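Local coordinates for PelD (Pseudomonas aeruginosa, PDB 4EU0), which binds the second messenger cyclic di-GMP with its degenerate GGDEF domain, as an effector involved in pellicle formation, at residues R42-Y47 and L121-M126. Residues are numbered along the deposited sequence; the frame is centred on the assembly and turned at random.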
loop_
_atom_site.group_PDB
_atom_site.type_symbol
_atom_site.label_atom_id
_atom_site.label_comp_id
_atom_site.label_asym_id
_atom_site.label_seq_id
_atom_site.Cartn_x
_atom_site.Cartn_y
_atom_site.Cartn_z
ATOM N N ARG A 42 -11.505 -12.616 -18.616
ATOM C CA ARG A 42 -11.396 -13.041 -20.008
ATOM C C ARG A 42 -11.634 -11.895 -20.995
ATOM O O ARG A 42 -10.925 -11.788 -22.002
ATOM C CB ARG A 42 -12.316 -14.236 -20.293
ATOM C CG ARG A 42 -12.028 -14.967 -21.610
ATOM C CD ARG A 42 -10.586 -15.488 -21.668
ATOM N NE ARG A 42 -10.371 -16.436 -22.760
ATOM C CZ ARG A 42 -10.072 -16.104 -24.014
ATOM N NH1 ARG A 42 -9.945 -14.831 -24.372
ATOM N NH2 ARG A 42 -9.901 -17.055 -24.921
ATOM N N ILE A 43 -12.634 -11.057 -20.719
ATOM C CA ILE A 43 -12.855 -9.843 -21.510
ATOM C C ILE A 43 -13.032 -8.637 -20.589
ATOM O O ILE A 43 -13.926 -8.616 -19.736
ATOM C CB ILE A 43 -14.060 -9.944 -22.497
ATOM C CG1 ILE A 43 -14.100 -11.300 -23.211
ATOM C CG2 ILE A 43 -13.980 -8.825 -23.537
ATOM C CD1 ILE A 43 -15.357 -11.525 -24.061
ATOM N N ALA A 44 -12.172 -7.634 -20.774
ATOM C CA ALA A 44 -12.149 -6.457 -19.909
ATOM C C ALA A 44 -11.469 -5.265 -20.585
ATOM O O ALA A 44 -10.848 -5.409 -21.644
ATOM C CB ALA A 44 -11.450 -6.784 -18.583
ATOM N N GLY A 45 -11.591 -4.097 -19.958
ATOM C CA GLY A 45 -10.951 -2.877 -20.441
ATOM C C GLY A 45 -10.551 -1.969 -19.295
ATOM O O GLY A 45 -11.179 -1.981 -18.229
ATOM N N LEU A 46 -9.497 -1.188 -19.516
ATOM C CA LEU A 46 -9.025 -0.214 -18.535
ATOM C C LEU A 46 -9.158 1.198 -19.094
ATOM O O LEU A 46 -8.686 1.480 -20.196
ATOM C CB LEU A 46 -7.571 -0.493 -18.164
ATOM C CG LEU A 46 -6.974 0.319 -17.008
ATOM C CD1 LEU A 46 -7.602 -0.043 -15.658
ATOM C CD2 LEU A 46 -5.475 0.110 -16.963
ATOM N N TYR A 47 -9.798 2.077 -18.326
ATOM C CA TYR A 47 -10.127 3.434 -18.787
ATOM C C TYR A 47 -9.672 4.500 -17.798
ATOM O O TYR A 47 -9.690 4.274 -16.596
ATOM C CB TYR A 47 -11.637 3.560 -19.005
ATOM C CG TYR A 47 -12.207 2.451 -19.858
ATOM C CD1 TYR A 47 -12.271 2.580 -21.237
ATOM C CD2 TYR A 47 -12.649 1.256 -19.281
ATOM C CE1 TYR A 47 -12.782 1.566 -22.027
ATOM C CE2 TYR A 47 -13.153 0.231 -20.065
ATOM C CZ TYR A 47 -13.219 0.397 -21.436
ATOM O OH TYR A 47 -13.725 -0.606 -22.227
ATOM N N LEU A 121 -11.660 -0.194 -14.136
ATOM C CA LEU A 121 -11.631 -1.516 -14.764
ATOM C C LEU A 121 -13.070 -1.925 -15.068
ATOM O O LEU A 121 -13.882 -2.032 -14.150
ATOM C CB LEU A 121 -10.979 -2.560 -13.841
ATOM C CG LEU A 121 -11.056 -4.034 -14.271
ATOM C CD1 LEU A 121 -10.138 -4.310 -15.445
ATOM C CD2 LEU A 121 -10.738 -4.976 -13.114
ATOM N N ALA A 122 -13.380 -2.129 -16.350
ATOM C CA ALA A 122 -14.704 -2.579 -16.778
ATOM C C ALA A 122 -14.604 -4.004 -17.292
ATOM O O ALA A 122 -13.893 -4.272 -18.258
ATOM C CB ALA A 122 -15.266 -1.659 -17.864
ATOM N N VAL A 123 -15.296 -4.921 -16.625
ATOM C CA VAL A 123 -15.217 -6.337 -16.987
ATOM C C VAL A 123 -16.493 -6.782 -17.688
ATOM O O VAL A 123 -17.580 -6.709 -17.114
ATOM C CB VAL A 123 -14.954 -7.231 -15.759
ATOM C CG1 VAL A 123 -14.889 -8.697 -16.183
ATOM C CG2 VAL A 123 -13.662 -6.816 -15.050
ATOM N N GLU A 124 -16.345 -7.234 -18.932
ATOM C CA GLU A 124 -17.461 -7.763 -19.702
ATOM C C GLU A 124 -17.651 -9.262 -19.486
ATOM O O GLU A 124 -18.779 -9.750 -19.490
ATOM C CB GLU A 124 -17.345 -7.431 -21.197
ATOM C CG GLU A 124 -15.984 -6.945 -21.676
ATOM C CD GLU A 124 -15.834 -5.422 -21.671
ATOM O OE1 GLU A 124 -16.786 -4.719 -21.254
ATOM O OE2 GLU A 124 -14.759 -4.928 -22.101
ATOM N N GLN A 125 -16.547 -9.980 -19.286
ATOM C CA GLN A 125 -16.607 -11.427 -19.091
ATOM C C GLN A 125 -15.533 -11.954 -18.139
ATOM O O GLN A 125 -14.336 -11.731 -18.327
ATOM C CB GLN A 125 -16.520 -12.154 -20.440
ATOM C CG GLN A 125 -16.766 -13.668 -20.365
ATOM C CD GLN A 125 -16.386 -14.384 -21.643
ATOM O OE1 GLN A 125 -16.924 -14.099 -22.713
ATOM N NE2 GLN A 125 -15.464 -15.338 -21.535
ATOM N N MET A 126 -15.990 -12.663 -17.115
ATOM C CA MET A 126 -15.129 -13.471 -16.261
ATOM C C MET A 126 -15.896 -14.759 -15.987
ATOM O O MET A 126 -17.127 -14.745 -16.004
ATOM C CB MET A 126 -14.809 -12.741 -14.951
ATOM C CG MET A 126 -16.029 -12.135 -14.282
ATOM S SD MET A 126 -15.634 -11.185 -12.807
ATOM C CE MET A 126 -14.751 -9.764 -13.396
#
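G45 and A122 form a hydrogen-bonded antiparallel pair joining two neighbouring strands of the GAF-domain sheet, far from the dinucleotide pocket. G45 N reaches A122 O at 2.9 Å, and A122 N returns the bond to G45 O. Two classic beta bulges then disturb the pairing: I43 O accepts from both E124 N and Q125 N, while Q125 O accepts from R42 N and I43 N. Of the pair at I43 O, the Q125 bond lies in the carbonyl plane on a lone pair, whereas E124 N is tilted 32° from it. The E124 side chain starts at this bulge, with CB 3.9 Å from I43 O. Its chi1 of 15°, close to eclipsed, puts CG 3.3 Å from both I43 O and I43 CG2, tight between carbons, though a methylene suits a branched aliphatic neighbour. A bend about the CB-CG bond (chi2 -93°) swings CD back over strand 43-48, and OE2 ends 3.6 Å from A44 C, buried without a polar partner. Glycine suits position 45 because a CB there would collide with Y47 OH. On the other face, the small A44 lets its CB sit 4.2 Å from both L121 CD1 and V123 CG2, while L46 and L121 continue apolar packing onto helix 28-39. Beside G45, the Y47 ring offers its edge to the compact A122 side chain, with CE2 3.6 Å from CB.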